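Local coordinates for putative streptothricin acetyltransferase (Bacillus anthracis, PDB 3PP9), which binds acetyl coenzyme A and, as a GNAT-family enzyme, probably transfers its acetyl group to the antibiotic streptothricin, at residues Pro20-Ser25 with Ile88-Leu93; Glu104-Asp109 with Cys149-Lys154. All coordinates share one frame; numbering follows the deposited sequence.

Contact 1 (Pro20-Ser25 with Ile88-Leu93)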
ATOM      1  N   PRO A  20       0.151  22.989  19.491  1.00 37.03           N
ATOM      2  CA  PRO A  20       0.914  24.031  18.837  1.00 37.79           C
ATOM      3  C   PRO A  20       1.332  23.700  17.415  1.00 36.81           C
ATOM      4  O   PRO A  20       1.139  22.570  16.954  1.00 35.65           O
ATOM      5  CB  PRO A  20       2.159  24.110  19.711  1.00 38.18           C
ATOM      6  CG  PRO A  20       2.406  22.676  20.079  1.00 37.36           C
ATOM      7  CD  PRO A  20       1.039  22.036  20.184  1.00 36.88           C
ATOM      8  N   GLU A  21       1.856  24.715  16.727  1.00 37.93           N
ATOM      9  CA  GLU A  21       2.384  24.557  15.380  1.00 37.52           C
ATOM     10  C   GLU A  21       3.659  23.765  15.591  1.00 35.41           C
ATOM     11  O   GLU A  21       4.512  24.155  16.387  1.00 36.30           O
ATOM     12  CB  GLU A  21       2.745  25.901  14.719  1.00 39.48           C
ATOM     13  CG  GLU A  21       1.578  26.812  14.387  1.00 43.82           C
ATOM     14  CD  GLU A  21       1.994  28.166  13.801  1.00 48.76           C
ATOM     15  OE1 GLU A  21       3.210  28.476  13.752  1.00 51.57           O
ATOM     16  OE2 GLU A  21       1.087  28.931  13.396  1.00 52.13           O
ATOM     17  N   ILE A  22       3.763  22.636  14.920  1.00 32.33           N
ATOM     18  CA  ILE A  22       4.937  21.804  15.038  1.00 30.30           C
ATOM     19  C   ILE A  22       5.603  21.828  13.683  1.00 28.28           C
ATOM     20  O   ILE A  22       4.940  21.630  12.675  1.00 28.69           O
ATOM     21  CB  ILE A  22       4.531  20.405  15.473  1.00 30.08           C
ATOM     22  CG1 ILE A  22       4.102  20.465  16.947  1.00 31.19           C
ATOM     23  CG2 ILE A  22       5.678  19.428  15.288  1.00 29.49           C
ATOM     24  CD1 ILE A  22       3.547  19.214  17.477  1.00 32.05           C
ATOM     25  N   ASP A  23       6.907  22.100  13.665  1.00 25.31           N
ATOM     26  CA  ASP A  23       7.658  22.167  12.415  1.00 23.02           C
ATOM     27  C   ASP A  23       8.022  20.747  11.981  1.00 20.60           C
ATOM     28  O   ASP A  23       8.915  20.149  12.575  1.00 18.11           O
ATOM     29  CB  ASP A  23       8.915  23.007  12.629  1.00 22.91           C
ATOM     30  CG  ASP A  23       9.705  23.239  11.343  1.00 24.94           C
ATOM     31  OD1 ASP A  23       9.411  22.597  10.315  1.00 25.09           O
ATOM     32  OD2 ASP A  23      10.613  24.090  11.362  1.00 26.48           O
ATOM     33  N   ASP A  24       7.327  20.214  10.975  1.00 20.03           N
ATOM     34  CA  ASP A  24       7.619  18.865  10.472  1.00 21.08           C
ATOM     35  C   ASP A  24       8.445  18.919   9.201  1.00 20.76           C
ATOM     36  O   ASP A  24       8.577  17.907   8.507  1.00 20.03           O
ATOM     37  CB  ASP A  24       6.364  17.979  10.233  1.00 22.15           C
ATOM     38  CG  ASP A  24       5.526  18.407   9.020  1.00 27.21           C
ATOM     39  OD1 ASP A  24       5.789  19.467   8.433  1.00 29.01           O
ATOM     40  OD2 ASP A  24       4.585  17.652   8.644  1.00 29.93           O
ATOM     41  N   SER A  25       9.010  20.080   8.882  1.00 20.95           N
ATOM     42  CA  SER A  25       9.834  20.179   7.691  1.00 20.53           C
ATOM     43  C   SER A  25      11.191  19.548   7.936  1.00 19.91           C
ATOM     44  O   SER A  25      11.661  19.434   9.074  1.00 19.56           O
ATOM     45  CB  SER A  25      10.004  21.637   7.229  1.00 21.66           C
ATOM     46  OG  SER A  25      10.787  22.418   8.125  1.00 23.60           O
ATOM     47  N   ILE A  88       5.866  18.621  21.762  1.00 16.71           N
ATOM     48  CA  ILE A  88       7.034  18.765  20.875  1.00 16.58           C
ATOM     49  C   ILE A  88       7.152  17.656  19.819  1.00 16.39           C
ATOM     50  O   ILE A  88       8.106  17.627  19.036  1.00 16.48           O
ATOM     51  CB  ILE A  88       8.348  18.855  21.671  1.00 16.66           C
ATOM     52  CG1 ILE A  88       8.657  17.530  22.390  1.00 17.16           C
ATOM     53  CG2 ILE A  88       8.291  20.054  22.625  1.00 17.77           C
ATOM     54  CD1 ILE A  88      10.083  17.440  22.984  1.00 20.63           C
ATOM     55  N   GLY A  89       6.209  16.722  19.825  1.00 15.59           N
ATOM     56  CA  GLY A  89       6.242  15.641  18.846  1.00 14.53           C
ATOM     57  C   GLY A  89       5.041  14.731  19.011  1.00 13.96           C
ATOM     58  O   GLY A  89       4.324  14.844  19.994  1.00 14.38           O
ATOM     59  N   PHE A  90       4.797  13.873  18.029  1.00 14.17           N
ATOM     60  CA  PHE A  90       3.664  12.976  18.095  1.00 12.92           C
ATOM     61  C   PHE A  90       3.848  11.824  17.110  1.00 12.92           C
ATOM     62  O   PHE A  90       4.710  11.865  16.230  1.00 12.07           O
ATOM     63  CB  PHE A  90       2.349  13.728  17.816  1.00 14.54           C
ATOM     64  CG  PHE A  90       2.286  14.349  16.460  1.00 15.58           C
ATOM     65  CD1 PHE A  90       2.679  15.659  16.261  1.00 16.21           C
ATOM     66  CD2 PHE A  90       1.862  13.623  15.374  1.00 17.22           C
ATOM     67  CE1 PHE A  90       2.631  16.229  14.992  1.00 19.04           C
ATOM     68  CE2 PHE A  90       1.810  14.194  14.099  1.00 17.68           C
ATOM     69  CZ  PHE A  90       2.216  15.489  13.914  1.00 19.16           C
ATOM     70  N   ILE A  91       3.087  10.759  17.327  1.00 11.43           N
ATOM     71  CA  ILE A  91       3.089   9.615  16.442  1.00 11.92           C
ATOM     72  C   ILE A  91       1.626   9.201  16.221  1.00 12.72           C
ATOM     73  O   ILE A  91       0.829   9.174  17.176  1.00 12.99           O
ATOM     74  CB  ILE A  91       3.990   8.449  16.944  1.00 11.93           C
ATOM     75  CG1 ILE A  91       4.160   7.396  15.861  1.00 11.48           C
ATOM     76  CG2 ILE A  91       3.452   7.875  18.259  1.00 12.39           C
ATOM     77  CD1 ILE A  91       5.275   6.389  16.179  1.00 13.04           C
ATOM     78  N   VAL A  92       1.289   8.940  14.949  1.00 11.78           N
ATOM     79  CA  VAL A  92      -0.056   8.577  14.508  1.00 12.62           C
ATOM     80  C   VAL A  92      -0.015   7.114  14.065  1.00 12.26           C
ATOM     81  O   VAL A  92       0.749   6.742  13.176  1.00 12.76           O
ATOM     82  CB  VAL A  92      -0.509   9.467  13.334  1.00 12.30           C
ATOM     83  CG1 VAL A  92      -1.965   9.189  12.964  1.00 14.22           C
ATOM     84  CG2 VAL A  92      -0.347  10.983  13.667  1.00 14.73           C
ATOM     85  N   LEU A  93      -0.859   6.288  14.670  1.00 12.10           N
ATOM     86  CA  LEU A  93      -0.867   4.865  14.393  1.00 12.46           C
ATOM     87  C   LEU A  93      -2.239   4.290  14.060  1.00 13.45           C
ATOM     88  O   LEU A  93      -3.251   4.772  14.558  1.00 14.28           O
ATOM     89  CB  LEU A  93      -0.451   4.160  15.700  1.00 13.31           C
ATOM     90  CG  LEU A  93       0.920   4.534  16.248  1.00 12.98           C
ATOM     91  CD1 LEU A  93       1.109   4.024  17.660  1.00 14.69           C
ATOM     92  CD2 LEU A  93       2.012   4.024  15.350  1.00 15.63           C
TER

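Contact 2 (Glu104-Asp109 with Cys149-Lys154). With ACO (acetyl coenzyme *a), chain D.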
ATOM      1  N   GLU A 104       1.354   6.217  10.447  1.00 14.01           N
ATOM      2  CA  GLU A 104       0.876   7.148   9.448  1.00 14.77           C
ATOM      3  C   GLU A 104       1.747   8.391   9.409  1.00 15.13           C
ATOM      4  O   GLU A 104       1.917   8.991   8.338  1.00 16.12           O
ATOM      5  CB  GLU A 104      -0.545   7.571   9.771  1.00 16.55           C
ATOM      6  CG  GLU A 104      -1.569   6.463   9.629  1.00 20.22           C
ATOM      7  CD  GLU A 104      -1.901   6.113   8.199  1.00 27.42           C
ATOM      8  OE1 GLU A 104      -1.458   6.806   7.262  1.00 31.04           O
ATOM      9  OE2 GLU A 104      -2.630   5.131   8.007  1.00 34.96           O
ATOM     10  N   ASP A 105       2.278   8.780  10.579  1.00 14.17           N
ATOM     11  CA  ASP A 105       3.124   9.961  10.704  1.00 14.21           C
ATOM     12  C   ASP A 105       3.818   9.964  12.041  1.00 14.33           C
ATOM     13  O   ASP A 105       3.204   9.615  13.059  1.00 13.97           O
ATOM     14  CB  ASP A 105       2.234  11.229  10.600  1.00 14.95           C
ATOM     15  CG  ASP A 105       2.993  12.571  10.701  1.00 20.08           C
ATOM     16  OD1 ASP A 105       4.158  12.637  11.124  1.00 22.99           O
ATOM     17  OD2 ASP A 105       2.343  13.625  10.372  1.00 19.10           O
ATOM     18  N   ILE A 106       5.109  10.254  12.019  1.00 13.57           N
ATOM     19  CA  ILE A 106       5.862  10.461  13.245  1.00 13.26           C
ATOM     20  C   ILE A 106       6.573  11.784  13.004  1.00 12.93           C
ATOM     21  O   ILE A 106       7.216  11.976  11.968  1.00 13.73           O
ATOM     22  CB  ILE A 106       6.806   9.331  13.674  1.00 13.43           C
ATOM     23  CG1 ILE A 106       7.547   9.734  14.971  1.00 11.67           C
ATOM     24  CG2 ILE A 106       7.837   8.988  12.555  1.00 12.86           C
ATOM     25  CD1 ILE A 106       8.486   8.675  15.534  1.00 13.38           C
ATOM     26  N   THR A 107       6.406  12.715  13.934  1.00 11.91           N
ATOM     27  CA  THR A 107       7.047  14.011  13.815  1.00 13.17           C
ATOM     28  C   THR A 107       7.561  14.509  15.144  1.00 12.88           C
ATOM     29  O   THR A 107       6.870  14.435  16.151  1.00 13.33           O
ATOM     30  CB  THR A 107       6.078  15.088  13.302  1.00 13.53           C
ATOM     31  OG1 THR A 107       5.705  14.806  11.943  1.00 17.22           O
ATOM     32  CG2 THR A 107       6.722  16.484  13.330  1.00 18.45           C
ATOM     33  N   VAL A 108       8.798  14.998  15.130  1.00 12.79           N
ATOM     34  CA  VAL A 108       9.384  15.660  16.280  1.00 13.08           C
ATOM     35  C   VAL A 108       9.665  17.096  15.779  1.00 13.55           C
ATOM     36  O   VAL A 108      10.223  17.299  14.680  1.00 13.48           O
ATOM     37  CB  VAL A 108      10.653  14.960  16.804  1.00 13.41           C
ATOM     38  CG1 VAL A 108      11.388  15.841  17.832  1.00 13.42           C
ATOM     39  CG2 VAL A 108      10.286  13.611  17.413  1.00 14.25           C
ATOM     40  N   ASP A 109       9.242  18.096  16.551  1.00 14.29           N
ATOM     41  CA  ASP A 109       9.451  19.503  16.203  1.00 16.10           C
ATOM     42  C   ASP A 109      10.925  19.666  15.823  1.00 16.55           C
ATOM     43  O   ASP A 109      11.813  19.187  16.532  1.00 15.04           O
ATOM     44  CB  ASP A 109       9.081  20.365  17.417  1.00 17.10           C
ATOM     45  CG  ASP A 109       8.989  21.870  17.126  1.00 23.17           C
ATOM     46  OD1 ASP A 109       8.764  22.296  15.984  1.00 24.08           O
ATOM     47  OD2 ASP A 109       9.069  22.644  18.112  1.00 30.35           O
ATOM     48  N   CYS A 149      14.954   7.388   7.098  1.00 14.11           N
ATOM     49  CA  CYS A 149      15.429   6.021   6.826  1.00 15.03           C
ATOM     50  C   CYS A 149      16.473   5.581   7.858  1.00 15.45           C
ATOM     51  O   CYS A 149      16.384   4.479   8.407  1.00 16.60           O
ATOM     52  CB  CYS A 149      15.960   5.884   5.408  1.00 15.02           C
ATOM     53  SG  CYS A 149      14.654   6.014   4.127  1.00 18.20           S
ATOM     54  N   LYS A 150      17.458   6.432   8.125  0.50 15.59           N
ATOM     55  CA  LYS A 150      18.496   6.101   9.107  0.50 16.09           C
ATOM     56  C   LYS A 150      17.880   5.936  10.490  0.50 15.56           C
ATOM     57  O   LYS A 150      18.273   5.051  11.246  0.50 16.29           O
ATOM     58  CB  LYS A 150      19.590   7.160   9.114  0.50 16.34           C
ATOM     59  CG  LYS A 150      20.431   7.181   7.845  0.50 18.70           C
ATOM     60  CD  LYS A 150      21.229   5.898   7.691  0.50 20.32           C
ATOM     61  CE  LYS A 150      22.102   5.932   6.447  0.50 22.72           C
ATOM     62  NZ  LYS A 150      22.967   4.733   6.334  0.50 22.74           N
ATOM     63  N   PHE A 151      16.909   6.781  10.819  1.00 14.63           N
ATOM     64  CA  PHE A 151      16.220   6.693  12.106  1.00 13.51           C
ATOM     65  C   PHE A 151      15.515   5.328  12.242  1.00 13.64           C
ATOM     66  O   PHE A 151      15.665   4.637  13.256  1.00 15.17           O
ATOM     67  CB  PHE A 151      15.188   7.824  12.198  1.00 13.39           C
ATOM     68  CG  PHE A 151      14.189   7.663  13.331  1.00 13.19           C
ATOM     69  CD1 PHE A 151      14.561   7.887  14.640  1.00 14.05           C
ATOM     70  CD2 PHE A 151      12.873   7.328  13.070  1.00 13.45           C
ATOM     71  CE1 PHE A 151      13.636   7.745  15.662  1.00 14.99           C
ATOM     72  CE2 PHE A 151      11.942   7.186  14.091  1.00 14.23           C
ATOM     73  CZ  PHE A 151      12.328   7.405  15.390  1.00 14.94           C
ATOM     74  N   TYR A 152      14.760   4.918  11.226  1.00 16.15           N
ATOM     75  CA  TYR A 152      14.077   3.611  11.300  1.00 15.81           C
ATOM     76  C   TYR A 152      15.085   2.465  11.414  1.00 15.99           C
ATOM     77  O   TYR A 152      14.858   1.497  12.156  1.00 15.71           O
ATOM     78  CB  TYR A 152      13.096   3.405  10.136  1.00 15.47           C
ATOM     79  CG  TYR A 152      11.986   4.418  10.138  1.00 16.06           C
ATOM     80  CD1 TYR A 152      11.111   4.514  11.203  1.00 23.57           C
ATOM     81  CD2 TYR A 152      11.757   5.229   9.037  1.00 19.49           C
ATOM     82  CE1 TYR A 152      10.087   5.458  11.208  1.00 24.21           C
ATOM     83  CE2 TYR A 152      10.734   6.150   9.038  1.00 18.82           C
ATOM     84  CZ  TYR A 152       9.902   6.253  10.123  1.00 22.26           C
ATOM     85  OH  TYR A 152       8.875   7.194  10.127  1.00 24.85           O
ATOM     86  N   GLU A 153      16.188   2.571  10.688  0.50 16.75           N
ATOM     87  CA  GLU A 153      17.232   1.547  10.720  0.50 17.41           C
ATOM     88  C   GLU A 153      17.816   1.428  12.141  0.50 18.32           C
ATOM     89  O   GLU A 153      18.089   0.326  12.612  0.50 19.18           O
ATOM     90  CB  GLU A 153      18.305   1.902   9.702  0.50 18.13           C
ATOM     91  CG  GLU A 153      19.347   0.838   9.479  0.50 19.11           C
ATOM     92  CD  GLU A 153      20.370   1.267   8.452  0.50 21.36           C
ATOM     93  OE1 GLU A 153      21.098   2.260   8.681  0.50 25.62           O
ATOM     94  OE2 GLU A 153      20.489   0.575   7.429  0.50 25.16           O
ATOM     95  N   LYS A 154      18.021   2.563  12.811  1.00 19.13           N
ATOM     96  CA  LYS A 154      18.521   2.589  14.186  1.00 21.16           C
ATOM     97  C   LYS A 154      17.514   1.989  15.164  1.00 21.12           C
ATOM     98  O   LYS A 154      17.905   1.405  16.191  1.00 22.84           O
ATOM     99  CB  LYS A 154      18.905   4.006  14.636  1.00 22.87           C
ATOM    100  CG  LYS A 154      20.204   4.538  14.094  1.00 28.47           C
ATOM    101  CD  LYS A 154      21.386   3.754  14.643  1.00 32.91           C
ATOM    102  CE  LYS A 154      22.702   4.344  14.182  1.00 37.14           C
ATOM    103  NZ  LYS A 154      23.841   3.547  14.687  1.00 41.02           N
TER
HETATM  104  N1A ACO D 185      20.513  10.981  10.369  1.00 29.02           N
HETATM  105  C2A ACO D 185      21.057   9.867  10.895  1.00 28.70           C
HETATM  106  N3A ACO D 185      20.594   9.281  12.009  1.00 30.20           N
HETATM  107  C4A ACO D 185      19.525   9.812  12.657  1.00 29.28           C
HETATM  108  C5A ACO D 185      18.902  11.034  12.144  1.00 27.75           C
HETATM  109  C6A ACO D 185      19.469  11.622  10.933  1.00 26.25           C
HETATM  110  N6A ACO D 185      18.920  12.745  10.431  1.00 27.51           N
HETATM  111  N7A ACO D 185      17.895  11.351  12.965  1.00 28.73           N
HETATM  112  C8A ACO D 185      17.869  10.412  13.938  1.00 29.44           C
HETATM  113  N9A ACO D 185      18.834   9.494  13.746  1.00 30.82           N
HETATM  114  C1B ACO D 185      19.171   8.354  14.614  1.00 32.60           C
HETATM  115  C2B ACO D 185      19.807   8.930  15.881  1.00 32.87           C
HETATM  116  O2B ACO D 185      21.213   9.198  15.789  1.00 34.62           O
HETATM  117  C3B ACO D 185      19.488   7.890  16.920  1.00 33.63           C
HETATM  118  O3B ACO D 185      20.486   6.879  16.883  1.00 39.84           O
HETATM  119  P3B ACO D 185      21.091   6.201  18.207  1.00 45.17           P
HETATM  120  O7A ACO D 185      19.908   5.520  18.861  1.00 46.89           O
HETATM  121  O8A ACO D 185      21.644   7.375  18.974  1.00 46.64           O
HETATM  122  O9A ACO D 185      22.124   5.259  17.622  1.00 46.64           O
HETATM  123  C4B ACO D 185      18.163   7.316  16.456  1.00 29.78           C
HETATM  124  O4B ACO D 185      18.046   7.602  15.053  1.00 29.58           O
HETATM  125  C5B ACO D 185      16.998   7.921  17.230  1.00 26.71           C
HETATM  126  O5B ACO D 185      16.884   9.299  16.868  1.00 19.05           O
HETATM  127  P1A ACO D 185      15.935  10.290  17.697  1.00 17.15           P
HETATM  128  O1A ACO D 185      16.765  11.418  18.265  1.00 18.24           O
HETATM  129  O2A ACO D 185      15.110   9.442  18.619  1.00 18.36           O
HETATM  130  O3A ACO D 185      15.017  10.845  16.485  1.00 16.50           O
HETATM  131  P2A ACO D 185      14.220  12.227  16.441  1.00 16.49           P
HETATM  132  O4A ACO D 185      15.139  13.185  15.740  1.00 15.80           O
HETATM  133  O5A ACO D 185      13.640  12.610  17.775  1.00 16.83           O
HETATM  134  O6A ACO D 185      12.953  11.871  15.504  1.00 15.39           O
HETATM  135  CBP ACO D 185      12.110  11.863  13.253  1.00 13.83           C
HETATM  136  CCP ACO D 185      13.111  11.264  14.232  1.00 16.22           C
HETATM  137  CDP ACO D 185      12.201  11.107  11.935  1.00 16.43           C
HETATM  138  CEP ACO D 185      10.701  11.742  13.831  1.00 15.99           C
HETATM  139  CAP ACO D 185      12.425  13.347  13.027  1.00 14.88           C
HETATM  140  OAP ACO D 185      13.660  13.464  12.271  1.00 18.77           O
HETATM  141  C9P ACO D 185      11.371  14.087  12.254  1.00 14.07           C
HETATM  142  O9P ACO D 185      10.362  14.481  12.785  1.00 13.62           O
HETATM  143  N8P ACO D 185      11.572  14.320  10.950  1.00 15.01           N
HETATM  144  C7P ACO D 185      10.637  15.084  10.120  1.00 17.19           C
HETATM  145  C6P ACO D 185       9.326  14.382   9.881  1.00 15.87           C
HETATM  146  C5P ACO D 185       9.594  13.049   9.243  1.00 17.41           C
HETATM  147  O5P ACO D 185      10.427  12.917   8.365  1.00 17.15           O
HETATM  148  N4P ACO D 185       8.887  12.031   9.681  1.00 16.28           N
HETATM  149  C3P ACO D 185       9.010  10.678   9.168  1.00 17.01           C
HETATM  150  C2P ACO D 185       8.201  10.626   7.873  1.00 19.97           C
HETATM  151  S1P ACO D 185       7.783   8.957   7.415  1.00 20.00           S
HETATM  152  C   ACO D 185       6.484   8.610   8.438  1.00 20.28           C
HETATM  153  O   ACO D 185       6.103   9.430   9.247  1.00 19.33           O
HETATM  154  CH3 ACO D 185       5.829   7.276   8.340  1.00 19.76           C

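Contact 1 (Pro20-Ser25 with Ile88-Leu93)
Ile22 meets Gly89 and Phe90 where the irregular loop 20-25 passes over strand 88-93; the backbones come nearest at Ile22 and Ile88, whose CA atoms are 6.9 Å apart, and no hydrogen bond joins the two segments. Side-chain packing therefore carries the contact, and nearly all of it falls to one methyl group. Ile22 CD1 lies 3.9 Å from Phe90 CD1 and 4.0 Å from Phe90 CE1, approaching the ring at its edge and close to its plane. The same methyl rests 4.3 Å from Gly89 N, against the backbone of the strand. CG1 of Ile22 lies beside its own backbone N and the chain continues extended (chi2 174°), which sends CD1 out to the end of its reach. Phe90 has its CG between the backbone N and the carbonyl carbon (chi1 61°), with its ring on the loop side of the strand.

Just beyond the isoleucine, the loop braces itself with an Asx turn. Asp23 OD1 accepts from Ser25 N at 2.9 Å and, through its syn lone pair, from Ser25 OG at 2.6 Å, so two bonds fix the carboxylate. The Asp23 N-H is taken by Asp109, and Asp24, which touches acetyl coenzyme A, binds the backbone of Leu58.

The loop links strand 7-10 to strand 25-36. Ile22 and Asp24 also pack on Thr107 of strand 101-108, while on the other side of strand 86-95 Ile88 and Ile91 meet helix 117-131.

Contact 2 (Glu104-Asp109 with Cys149-Lys154)
Apolar packing between a strand and a helix, with the cofactor threaded along the join, brings Ile106 against Phe151 and Tyr152 at the heart of the GNAT fold. Strand 101-108 and helix 146-154 form opposing walls of the acetyl coenzyme A site, and one isoleucine bridges them with two branches. Ile106 CG1 stands anti to its backbone N (chi1 179°), carrying CD1 to within 4.0 Å of Phe151 CE2. The CG2 branch slides past the tyrosine instead, 3.2 Å from Tyr152 OH.

The two aromatic rings differ in what they offer the ligand. Phe151 presents a face to the pantetheine arm, whose CCP carbon sits over the ring centre, and its CD2 in turn lies over one face of Tyr152, offset toward the rim. Tyr152 turns its edge to the thioester sulfur. Backbone groups of the strand hold the arm as a neighbouring strand would: Ile106 O receives cofactor N4P at 2.8 Å, and Val108 N gives an almost straight bond to O9P at 2.9 Å (172°). Ile106 N reaches the acetyl O at 3.1 Å.

That last bond helps to orient the thioester carbonyl and would probably polarise it. Tyr152 OH, buried and without a hydrogen-bonding partner in the model, lies 3.3 Å from the acetyl carbon C, a position consistent with the tyrosine that serves as a general acid in some GNAT relatives.

Both contacts are largely buried and centre on an isoleucine, set against one aromatic ring in contact 1 and two in contact 2. Contact 2 lies nearer the middle of the chain and shares its interface with the cofactor; in contact 1, at the partly exposed loop 20-25, Asp24 is the residue that touches it. Strands 86-95 and 101-108 are antiparallel neighbours, with Val92 N 2.8 Å from Asp105 O, a probable hydrogen bond. Adjacent residues of strand 101-108 face opposite ways, Thr107 to the loop and Ile106 to the helix. Polar bonds in contact 1 brace the loop and tie it to its surroundings; in contact 2 the backbone of Ile106 and Val108 turns to the ligand, while that of Asp105 and Thr107 pairs within the sheet.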